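Local coordinates for protein dihydrodipicolinate synthase (Aquifex aeolicus, PDB 2EHH) that probably catalyses the condensation of pyruvate with aspartate semialdehyde to 4-hydroxy-tetrahydrodipicolinate, a step of lysine biosynthesis, at residues A122-N133 with C154-S163; F52-V63 with L87-A96. All coordinates share one frame; numbering follows the deposited sequence.

In the fold
The two contacts lie side by side in one eight-stranded alpha/beta barrel, their centres about 16 Å apart. Contact 1 (122-133 with 154-163) joins two adjacent barrel strands and carries Tyr132, the probable proton donor/acceptor, and Lys161, the probable Schiff-base lysine. Contact 2 (52-63 with 87-96) pairs two helices of the outer layer and lies farther out: the side chain of His55 is about 9 Å from that of Thr43, part of the probable proton relay, and about 11 Å from that of Tyr132. The contacts meet at the edge: Lys92 NZ lies 2.8 Å from Asp126 O, a probable hydrogen bond, and Val125 CG1 packs 3.4 Å from Lys92 CB, tying helix 81-93 to the loop before strand 129-133.

Contact 1: A122-N133 with C154-S163; sequences AQEVDIPIIIYN and CENIVASKES
Tyr132 and Lys161 both turn CG anti to the backbone N (chi1 179° and 175°), and the lysine chain stays extended beyond it, so the two side chains run alongside each other in the same direction. Lys161 CD lies over one face of the tyrosine ring, 3.7 Å from its centroid, a CH-pi contact; NZ ends 3.3 Å from Tyr132 OH. A long flexible amine and a phenol suit the probable roles of Schiff-base lysine and proton donor/acceptor. Ser163 OG sits at the ring's edge, 3.5 Å from Tyr132 CE1, and hydrogen-bonds to Gly186 O.

The strands run parallel, with a beta bulge at Val158, the extra residue between Ile157 and Ala159, opposite the Ile129-Ile130 step; Lys161 N gives a 2.6 Å hydrogen bond to Ile131 O. On the face away from the tyrosine, Asn133 ND2 donates a hydrogen bond to Glu162 OE1 from its syn side, somewhat out of the carboxylate plane, 3.0 Å, and another to Glu141. Ser160 OG donates to Glu162 OE2, and Arg169 forms a salt bridge with OE1, so the buried carboxylate is well satisfied. At the other end Asn156 ND2 points between Ala122 O and Val125 O, so close that the amide's placement is doubtful. Beta-branched Ile131 and Ile157 pack together, Ile131 CD1 on Ile157 CG2 at 3.8 Å.

Strand 98-102 bonds along the other edge of strand 129-133, helix 167-177 packs on Asn133 and Glu162, and Tyr106 of the second subunit packs on Tyr132.

Contact 2: F52-V63 with L87-A96; sequences FEEHEKVIEFAV and LTAHAKEVGA
His90 supplies the one hydrogen bond between the helices: its NE2 donates to Glu56 O at 3.0 Å, well off the line of the carbonyl (C=O...N angle 102°). Glu60 N, in the regular helical bond, reaches the same oxygen from the opposite face of its plane, so the carbonyl serves both its own helix and the neighbour. A histidine suits this place because its ring offers both an N-H and a flat face. Over that face lies Glu56 CB, 3.3 Å from the ring centroid, a CH-pi contact.

Most of the other contacts are apolar. With CG anti to the backbone N (chi1 -169°), Leu87 sends CD1 to Phe52 CE1 at 4.0 Å and CD2 to His55 CD2 at 3.8 Å. Ile59 CG2 meets Val94 CG2 at 3.8 Å, the two side chains crossing at about a right angle, while Val63 packs CG2 on Ala96 CB and CG1 against Val94 O.

Ala96 N to Ala91 O and Gly95 N to Lys92 O close helix 81-93 in a Schellman motif, with Gly95 as the C-prime residue, whose missing side chain makes positive phi easy. The axes of segments 52-63 and 87-93 approach to 9.7 Å and run 22° from parallel; with Ile59 and Ala91 both resting on Ala74 of strand 71-75, this is as expected for neighbouring outer helices of a TIM barrel.

Contact 1: A122-N133 with C154-S163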
loop_
_atom_site.group_PDB
_atom_site.type_symbol
_atom_site.label_atom_id
_atom_site.label_comp_id
_atom_site.label_asym_id
_atom_site.label_seq_id
_atom_site.Cartn_x
_atom_site.Cartn_y
_atom_site.Cartn_z
ATOM N N ALA A 122 -10.382 -24.394 18.223
ATOM C CA ALA A 122 -9.441 -24.990 19.175
ATOM C C ALA A 122 -10.106 -25.680 20.366
ATOM O O ALA A 122 -9.692 -26.771 20.769
ATOM C CB ALA A 122 -8.459 -23.920 19.681
ATOM N N GLN A 123 -11.125 -25.047 20.941
ATOM C CA GLN A 123 -11.811 -25.631 22.088
ATOM C C GLN A 123 -12.702 -26.799 21.687
ATOM O O GLN A 123 -13.032 -27.648 22.514
ATOM C CB GLN A 123 -12.647 -24.572 22.814
ATOM C CG GLN A 123 -11.821 -23.425 23.385
ATOM C CD GLN A 123 -12.601 -22.581 24.370
ATOM O OE1 GLN A 123 -13.734 -22.181 24.101
ATOM N NE2 GLN A 123 -11.994 -22.296 25.516
ATOM N N GLU A 124 -13.088 -26.846 20.418
ATOM C CA GLU A 124 -13.941 -27.924 19.931
ATOM C C GLU A 124 -13.165 -29.182 19.574
ATOM O O GLU A 124 -13.622 -30.294 19.840
ATOM C CB GLU A 124 -14.731 -27.467 18.704
ATOM C CG GLU A 124 -16.074 -26.870 19.035
ATOM C CD GLU A 124 -16.934 -27.831 19.830
ATOM O OE1 GLU A 124 -17.212 -28.940 19.322
ATOM O OE2 GLU A 124 -17.324 -27.479 20.963
ATOM N N VAL A 125 -11.988 -29.003 18.983
ATOM C CA VAL A 125 -11.168 -30.131 18.556
ATOM C C VAL A 125 -9.809 -30.192 19.241
ATOM O O VAL A 125 -8.997 -29.267 19.128
ATOM C CB VAL A 125 -10.943 -30.084 17.032
ATOM C CG1 VAL A 125 -10.382 -31.406 16.545
ATOM C CG2 VAL A 125 -12.251 -29.749 16.332
ATOM N N ASP A 126 -9.563 -31.299 19.935
ATOM C CA ASP A 126 -8.310 -31.503 20.644
ATOM C C ASP A 126 -7.193 -31.962 19.708
ATOM O O ASP A 126 -6.727 -33.101 19.779
ATOM C CB ASP A 126 -8.523 -32.521 21.772
ATOM C CG ASP A 126 -7.251 -32.820 22.538
ATOM O OD1 ASP A 126 -6.446 -31.888 22.742
ATOM O OD2 ASP A 126 -7.062 -33.987 22.947
ATOM N N ILE A 127 -6.770 -31.068 18.818
ATOM C CA ILE A 127 -5.698 -31.368 17.873
ATOM C C ILE A 127 -4.788 -30.148 17.768
ATOM O O ILE A 127 -5.257 -29.013 17.848
ATOM C CB ILE A 127 -6.262 -31.697 16.466
ATOM C CG1 ILE A 127 -5.133 -32.159 15.540
ATOM C CG2 ILE A 127 -6.943 -30.466 15.868
ATOM C CD1 ILE A 127 -5.595 -32.498 14.131
ATOM N N PRO A 128 -3.474 -30.359 17.605
ATOM C CA PRO A 128 -2.580 -29.201 17.497
ATOM C C PRO A 128 -2.996 -28.332 16.310
ATOM O O PRO A 128 -3.223 -28.834 15.214
ATOM C CB PRO A 128 -1.209 -29.842 17.299
ATOM C CG PRO A 128 -1.329 -31.122 18.087
ATOM C CD PRO A 128 -2.705 -31.614 17.677
ATOM N N ILE A 129 -3.091 -27.028 16.538
ATOM C CA ILE A 129 -3.501 -26.103 15.493
ATOM C C ILE A 129 -2.437 -25.075 15.147
ATOM O O ILE A 129 -1.812 -24.491 16.033
ATOM C CB ILE A 129 -4.783 -25.355 15.911
ATOM C CG1 ILE A 129 -5.939 -26.352 16.024
ATOM C CG2 ILE A 129 -5.105 -24.248 14.902
ATOM C CD1 ILE A 129 -7.158 -25.792 16.720
ATOM N N ILE A 130 -2.243 -24.865 13.848
ATOM C CA ILE A 130 -1.282 -23.890 13.347
ATOM C C ILE A 130 -2.062 -22.779 12.656
ATOM O O ILE A 130 -2.798 -23.032 11.703
ATOM C CB ILE A 130 -0.323 -24.499 12.294
ATOM C CG1 ILE A 130 0.351 -25.752 12.852
ATOM C CG2 ILE A 130 0.736 -23.461 11.893
ATOM C CD1 ILE A 130 1.252 -26.463 11.851
ATOM N N ILE A 131 -1.912 -21.555 13.145
ATOM C CA ILE A 131 -2.583 -20.416 12.534
ATOM C C ILE A 131 -1.866 -20.116 11.218
ATOM O O ILE A 131 -0.641 -20.231 11.132
ATOM C CB ILE A 131 -2.501 -19.174 13.448
ATOM C CG1 ILE A 131 -3.360 -19.393 14.694
ATOM C CG2 ILE A 131 -2.961 -17.929 12.687
ATOM C CD1 ILE A 131 -3.153 -18.336 15.772
ATOM N N TYR A 132 -2.619 -19.743 10.188
ATOM C CA TYR A 132 -2.004 -19.424 8.905
ATOM C C TYR A 132 -2.337 -17.984 8.539
ATOM O O TYR A 132 -3.471 -17.668 8.176
ATOM C CB TYR A 132 -2.494 -20.393 7.819
ATOM C CG TYR A 132 -1.927 -20.128 6.438
ATOM C CD1 TYR A 132 -0.755 -19.391 6.269
ATOM C CD2 TYR A 132 -2.548 -20.646 5.297
ATOM C CE1 TYR A 132 -0.214 -19.176 5.005
ATOM C CE2 TYR A 132 -2.009 -20.436 4.028
ATOM C CZ TYR A 132 -0.842 -19.702 3.893
ATOM O OH TYR A 132 -0.285 -19.511 2.647
ATOM N N ASN A 133 -1.335 -17.117 8.651
ATOM C CA ASN A 133 -1.494 -15.698 8.355
ATOM C C ASN A 133 -0.872 -15.355 7.009
ATOM O O ASN A 133 0.329 -15.543 6.806
ATOM C CB ASN A 133 -0.831 -14.861 9.458
ATOM C CG ASN A 133 -1.035 -13.364 9.271
ATOM O OD1 ASN A 133 -2.167 -12.874 9.271
ATOM N ND2 ASN A 133 0.065 -12.628 9.123
ATOM N N CYS A 154 -5.672 -21.088 24.724
ATOM C CA CYS A 154 -5.752 -22.437 24.168
ATOM C C CYS A 154 -4.380 -23.103 24.067
ATOM O O CYS A 154 -3.582 -22.751 23.201
ATOM C CB CYS A 154 -6.392 -22.394 22.774
ATOM S SG CYS A 154 -7.987 -21.552 22.698
ATOM N N GLU A 155 -4.110 -24.073 24.939
ATOM C CA GLU A 155 -2.825 -24.770 24.909
ATOM C C GLU A 155 -2.737 -25.459 23.559
ATOM O O GLU A 155 -1.667 -25.839 23.093
ATOM C CB GLU A 155 -2.755 -25.824 26.020
ATOM C CG GLU A 155 -3.156 -25.311 27.395
ATOM C CD GLU A 155 -2.674 -26.211 28.520
ATOM O OE1 GLU A 155 -2.735 -27.451 28.366
ATOM O OE2 GLU A 155 -2.244 -25.674 29.565
ATOM N N ASN A 156 -3.907 -25.592 22.954
ATOM C CA ASN A 156 -4.136 -26.224 21.667
ATOM C C ASN A 156 -3.538 -25.473 20.455
ATOM O O ASN A 156 -3.194 -26.080 19.434
ATOM C CB ASN A 156 -5.656 -26.367 21.511
ATOM C CG ASN A 156 -6.033 -27.373 20.482
ATOM O OD1 ASN A 156 -5.166 -27.968 19.849
ATOM N ND2 ASN A 156 -7.328 -27.583 20.303
ATOM N N ILE A 157 -3.430 -24.153 20.569
ATOM C CA ILE A 157 -2.884 -23.322 19.494
ATOM C C ILE A 157 -1.387 -23.182 19.754
ATOM O O ILE A 157 -0.960 -22.438 20.639
ATOM C CB ILE A 157 -3.606 -21.961 19.477
ATOM C CG1 ILE A 157 -5.086 -22.201 19.146
ATOM C CG2 ILE A 157 -2.967 -21.032 18.465
ATOM C CD1 ILE A 157 -5.963 -20.975 19.209
ATOM N N VAL A 158 -0.599 -23.898 18.957
ATOM C CA VAL A 158 0.851 -23.964 19.142
ATOM C C VAL A 158 1.792 -23.326 18.131
ATOM O O VAL A 158 2.999 -23.269 18.368
ATOM C CB VAL A 158 1.279 -25.432 19.257
ATOM C CG1 VAL A 158 0.491 -26.117 20.365
ATOM C CG2 VAL A 158 1.034 -26.138 17.928
ATOM N N ALA A 159 1.273 -22.859 17.005
ATOM C CA ALA A 159 2.161 -22.272 16.014
ATOM C C ALA A 159 1.444 -21.389 15.009
ATOM O O ALA A 159 0.216 -21.303 14.996
ATOM C CB ALA A 159 2.897 -23.374 15.284
ATOM N N SER A 160 2.233 -20.725 14.174
ATOM C CA SER A 160 1.690 -19.873 13.128
ATOM C C SER A 160 2.566 -19.923 11.887
ATOM O O SER A 160 3.793 -19.840 11.976
ATOM C CB SER A 160 1.584 -18.421 13.597
ATOM O OG SER A 160 1.050 -17.605 12.560
ATOM N N LYS A 161 1.932 -20.091 10.731
ATOM C CA LYS A 161 2.646 -20.089 9.465
ATOM C C LYS A 161 2.539 -18.640 9.025
ATOM O O LYS A 161 1.443 -18.151 8.726
ATOM C CB LYS A 161 1.961 -20.986 8.437
ATOM C CG LYS A 161 2.603 -20.917 7.057
ATOM C CD LYS A 161 1.780 -21.681 6.011
ATOM C CE LYS A 161 2.417 -21.577 4.628
ATOM N NZ LYS A 161 1.526 -22.097 3.547
ATOM N N GLU A 162 3.672 -17.953 8.990
ATOM C CA GLU A 162 3.686 -16.544 8.629
ATOM C C GLU A 162 4.176 -16.236 7.219
ATOM O O GLU A 162 5.370 -16.324 6.929
ATOM C CB GLU A 162 4.535 -15.766 9.639
ATOM C CG GLU A 162 3.951 -15.693 11.043
ATOM C CD GLU A 162 2.674 -14.862 11.104
ATOM O OE1 GLU A 162 2.541 -13.908 10.303
ATOM O OE2 GLU A 162 1.815 -15.150 11.967
ATOM N N SER A 163 3.239 -15.895 6.341
ATOM C CA SER A 163 3.568 -15.512 4.975
ATOM C C SER A 163 3.442 -13.996 5.004
ATOM O O SER A 163 2.426 -13.438 4.583
ATOM C CB SER A 163 2.566 -16.094 3.974
ATOM O OG SER A 163 2.636 -17.506 3.949
#

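Contact 2: F52-V63 with L87-A96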
loop_
_atom_site.group_PDB
_atom_site.type_symbol
_atom_site.label_atom_id
_atom_site.label_comp_id
_atom_site.label_asym_id
_atom_site.label_seq_id
_atom_site.Cartn_x
_atom_site.Cartn_y
_atom_site.Cartn_z
ATOM N N PHE A 52 -15.575 -30.192 -0.285
ATOM C CA PHE A 52 -15.460 -30.518 1.131
ATOM C C PHE A 52 -15.152 -32.004 1.308
ATOM O O PHE A 52 -14.384 -32.390 2.192
ATOM C CB PHE A 52 -16.767 -30.168 1.845
ATOM C CG PHE A 52 -16.835 -30.654 3.262
ATOM C CD1 PHE A 52 -16.184 -29.969 4.284
ATOM C CD2 PHE A 52 -17.538 -31.815 3.572
ATOM C CE1 PHE A 52 -16.234 -30.436 5.597
ATOM C CE2 PHE A 52 -17.593 -32.291 4.877
ATOM C CZ PHE A 52 -16.939 -31.600 5.893
ATOM N N GLU A 53 -15.749 -32.831 0.457
ATOM C CA GLU A 53 -15.541 -34.271 0.524
ATOM C C GLU A 53 -14.156 -34.683 0.028
ATOM O O GLU A 53 -13.566 -35.639 0.538
ATOM C CB GLU A 53 -16.624 -34.994 -0.279
ATOM C CG GLU A 53 -16.364 -36.475 -0.478
ATOM C CD GLU A 53 -17.565 -37.201 -1.056
ATOM O OE1 GLU A 53 -18.134 -36.713 -2.055
ATOM O OE2 GLU A 53 -17.935 -38.265 -0.512
ATOM N N GLU A 54 -13.641 -33.978 -0.974
ATOM C CA GLU A 54 -12.313 -34.296 -1.482
ATOM C C GLU A 54 -11.314 -33.939 -0.387
ATOM O O GLU A 54 -10.305 -34.622 -0.219
ATOM C CB GLU A 54 -12.015 -33.515 -2.770
ATOM C CG GLU A 54 -12.780 -34.028 -3.984
ATOM C CD GLU A 54 -12.576 -33.171 -5.223
ATOM O OE1 GLU A 54 -12.642 -31.930 -5.101
ATOM O OE2 GLU A 54 -12.360 -33.739 -6.318
ATOM N N HIS A 55 -11.608 -32.875 0.360
ATOM C CA HIS A 55 -10.745 -32.451 1.460
ATOM C C HIS A 55 -10.609 -33.582 2.469
ATOM O O HIS A 55 -9.503 -33.950 2.860
ATOM C CB HIS A 55 -11.327 -31.240 2.200
ATOM C CG HIS A 55 -10.792 -29.921 1.739
ATOM N ND1 HIS A 55 -11.182 -29.328 0.557
ATOM C CD2 HIS A 55 -9.920 -29.061 2.320
ATOM C CE1 HIS A 55 -10.577 -28.161 0.430
ATOM N NE2 HIS A 55 -9.805 -27.975 1.486
ATOM N N GLU A 56 -11.740 -34.127 2.906
ATOM C CA GLU A 56 -11.692 -35.198 3.888
ATOM C C GLU A 56 -11.081 -36.482 3.339
ATOM O O GLU A 56 -10.392 -37.197 4.063
ATOM C CB GLU A 56 -13.086 -35.449 4.485
ATOM C CG GLU A 56 -14.198 -35.744 3.510
ATOM C CD GLU A 56 -15.572 -35.592 4.154
ATOM O OE1 GLU A 56 -15.651 -35.549 5.404
ATOM O OE2 GLU A 56 -16.575 -35.517 3.411
ATOM N N LYS A 57 -11.298 -36.757 2.056
ATOM C CA LYS A 57 -10.746 -37.961 1.438
ATOM C C LYS A 57 -9.221 -37.856 1.301
ATOM O O LYS A 57 -8.495 -38.825 1.542
ATOM C CB LYS A 57 -11.375 -38.182 0.062
ATOM C CG LYS A 57 -11.017 -39.508 -0.603
ATOM C CD LYS A 57 -11.576 -40.704 0.165
ATOM C CE LYS A 57 -11.411 -42.003 -0.621
ATOM N NZ LYS A 57 -10.007 -42.243 -1.068
ATOM N N VAL A 58 -8.738 -36.682 0.909
ATOM C CA VAL A 58 -7.302 -36.477 0.753
ATOM C C VAL A 58 -6.590 -36.552 2.098
ATOM O O VAL A 58 -5.521 -37.152 2.210
ATOM C CB VAL A 58 -7.001 -35.115 0.083
ATOM C CG1 VAL A 58 -5.532 -34.747 0.259
ATOM C CG2 VAL A 58 -7.338 -35.196 -1.401
ATOM N N ILE A 59 -7.181 -35.941 3.120
ATOM C CA ILE A 59 -6.590 -35.958 4.448
ATOM C C ILE A 59 -6.532 -37.400 4.958
ATOM O O ILE A 59 -5.488 -37.881 5.397
ATOM C CB ILE A 59 -7.410 -35.095 5.431
ATOM C CG1 ILE A 59 -7.358 -33.625 4.995
ATOM C CG2 ILE A 59 -6.858 -35.239 6.848
ATOM C CD1 ILE A 59 -8.329 -32.719 5.753
ATOM N N GLU A 60 -7.663 -38.089 4.884
ATOM C CA GLU A 60 -7.741 -39.472 5.335
ATOM C C GLU A 60 -6.733 -40.338 4.575
ATOM O O GLU A 60 -6.050 -41.182 5.162
ATOM C CB GLU A 60 -9.167 -39.982 5.134
ATOM C CG GLU A 60 -9.398 -41.414 5.544
ATOM C CD GLU A 60 -10.869 -41.776 5.525
ATOM O OE1 GLU A 60 -11.531 -41.516 4.496
ATOM O OE2 GLU A 60 -11.360 -42.319 6.537
ATOM N N PHE A 61 -6.629 -40.108 3.270
ATOM C CA PHE A 61 -5.700 -40.852 2.420
ATOM C C PHE A 61 -4.236 -40.593 2.791
ATOM O O PHE A 61 -3.429 -41.521 2.875
ATOM C CB PHE A 61 -5.916 -40.467 0.953
ATOM C CG PHE A 61 -4.938 -41.104 0.006
ATOM C CD1 PHE A 61 -5.108 -42.420 -0.408
ATOM C CD2 PHE A 61 -3.837 -40.395 -0.460
ATOM C CE1 PHE A 61 -4.196 -43.019 -1.277
ATOM C CE2 PHE A 61 -2.920 -40.985 -1.327
ATOM C CZ PHE A 61 -3.099 -42.298 -1.736
ATOM N N ALA A 62 -3.893 -39.325 2.994
ATOM C CA ALA A 62 -2.524 -38.954 3.339
ATOM C C ALA A 62 -2.096 -39.578 4.661
ATOM O O ALA A 62 -0.977 -40.066 4.786
ATOM C CB ALA A 62 -2.391 -37.434 3.412
ATOM N N VAL A 63 -2.986 -39.554 5.648
ATOM C CA VAL A 63 -2.672 -40.125 6.949
ATOM C C VAL A 63 -2.385 -41.617 6.806
ATOM O O VAL A 63 -1.403 -42.123 7.354
ATOM C CB VAL A 63 -3.834 -39.907 7.951
ATOM C CG1 VAL A 63 -3.589 -40.702 9.234
ATOM C CG2 VAL A 63 -3.959 -38.424 8.276
ATOM N N LEU A 87 -14.472 -29.656 9.656
ATOM C CA LEU A 87 -13.331 -30.195 8.927
ATOM C C LEU A 87 -12.159 -30.480 9.861
ATOM O O LEU A 87 -11.431 -31.452 9.679
ATOM C CB LEU A 87 -12.901 -29.225 7.821
ATOM C CG LEU A 87 -11.883 -29.766 6.816
ATOM C CD1 LEU A 87 -12.356 -31.105 6.261
ATOM C CD2 LEU A 87 -11.696 -28.759 5.689
ATOM N N THR A 88 -11.975 -29.632 10.867
ATOM C CA THR A 88 -10.887 -29.835 11.808
ATOM C C THR A 88 -11.201 -31.074 12.654
ATOM O O THR A 88 -10.305 -31.841 13.010
ATOM C CB THR A 88 -10.699 -28.600 12.709
ATOM O OG1 THR A 88 -10.414 -27.457 11.889
ATOM C CG2 THR A 88 -9.540 -28.810 13.667
ATOM N N ALA A 89 -12.481 -31.273 12.956
ATOM C CA ALA A 89 -12.907 -32.438 13.732
ATOM C C ALA A 89 -12.565 -33.694 12.935
ATOM O O ALA A 89 -12.066 -34.679 13.486
ATOM C CB ALA A 89 -14.409 -32.376 13.997
ATOM N N HIS A 90 -12.836 -33.648 11.632
ATOM C CA HIS A 90 -12.552 -34.770 10.743
ATOM C C HIS A 90 -11.064 -35.116 10.757
ATOM O O HIS A 90 -10.690 -36.284 10.891
ATOM C CB HIS A 90 -12.973 -34.433 9.309
ATOM C CG HIS A 90 -12.539 -35.452 8.301
ATOM N ND1 HIS A 90 -13.144 -36.686 8.179
ATOM C CD2 HIS A 90 -11.532 -35.435 7.395
ATOM C CE1 HIS A 90 -12.528 -37.384 7.240
ATOM N NE2 HIS A 90 -11.546 -36.648 6.749
ATOM N N ALA A 91 -10.220 -34.099 10.607
ATOM C CA ALA A 91 -8.773 -34.295 10.603
ATOM C C ALA A 91 -8.342 -35.010 11.880
ATOM O O ALA A 91 -7.502 -35.910 11.854
ATOM C CB ALA A 91 -8.063 -32.945 10.487
ATOM N N LYS A 92 -8.921 -34.590 12.995
ATOM C CA LYS A 92 -8.644 -35.181 14.299
ATOM C C LYS A 92 -9.052 -36.653 14.231
ATOM O O LYS A 92 -8.275 -37.552 14.562
ATOM C CB LYS A 92 -9.469 -34.441 15.357
ATOM C CG LYS A 92 -9.680 -35.160 16.677
ATOM C CD LYS A 92 -8.438 -35.174 17.529
ATOM C CE LYS A 92 -8.758 -35.675 18.933
ATOM N NZ LYS A 92 -7.523 -35.774 19.762
ATOM N N GLU A 93 -10.276 -36.878 13.770
ATOM C CA GLU A 93 -10.844 -38.215 13.640
ATOM C C GLU A 93 -10.017 -39.206 12.835
ATOM O O GLU A 93 -9.863 -40.360 13.242
ATOM C CB GLU A 93 -12.234 -38.121 13.012
ATOM C CG GLU A 93 -13.308 -37.630 13.952
ATOM C CD GLU A 93 -13.607 -38.638 15.041
ATOM O OE1 GLU A 93 -13.905 -39.803 14.699
ATOM O OE2 GLU A 93 -13.545 -38.269 16.234
ATOM N N VAL A 94 -9.488 -38.772 11.694
ATOM C CA VAL A 94 -8.718 -39.675 10.850
ATOM C C VAL A 94 -7.225 -39.784 11.151
ATOM O O VAL A 94 -6.487 -40.416 10.397
ATOM C CB VAL A 94 -8.910 -39.341 9.348
ATOM C CG1 VAL A 94 -10.387 -39.424 8.988
ATOM C CG2 VAL A 94 -8.357 -37.965 9.037
ATOM N N GLY A 95 -6.775 -39.161 12.238
ATOM C CA GLY A 95 -5.373 -39.275 12.614
ATOM C C GLY A 95 -4.359 -38.240 12.164
ATOM O O GLY A 95 -3.153 -38.494 12.238
ATOM N N ALA A 96 -4.811 -37.081 11.702
ATOM C CA ALA A 96 -3.869 -36.049 11.279
ATOM C C ALA A 96 -3.083 -35.568 12.503
ATOM O O ALA A 96 -3.628 -35.490 13.602
ATOM C CB ALA A 96 -4.625 -34.879 10.641
#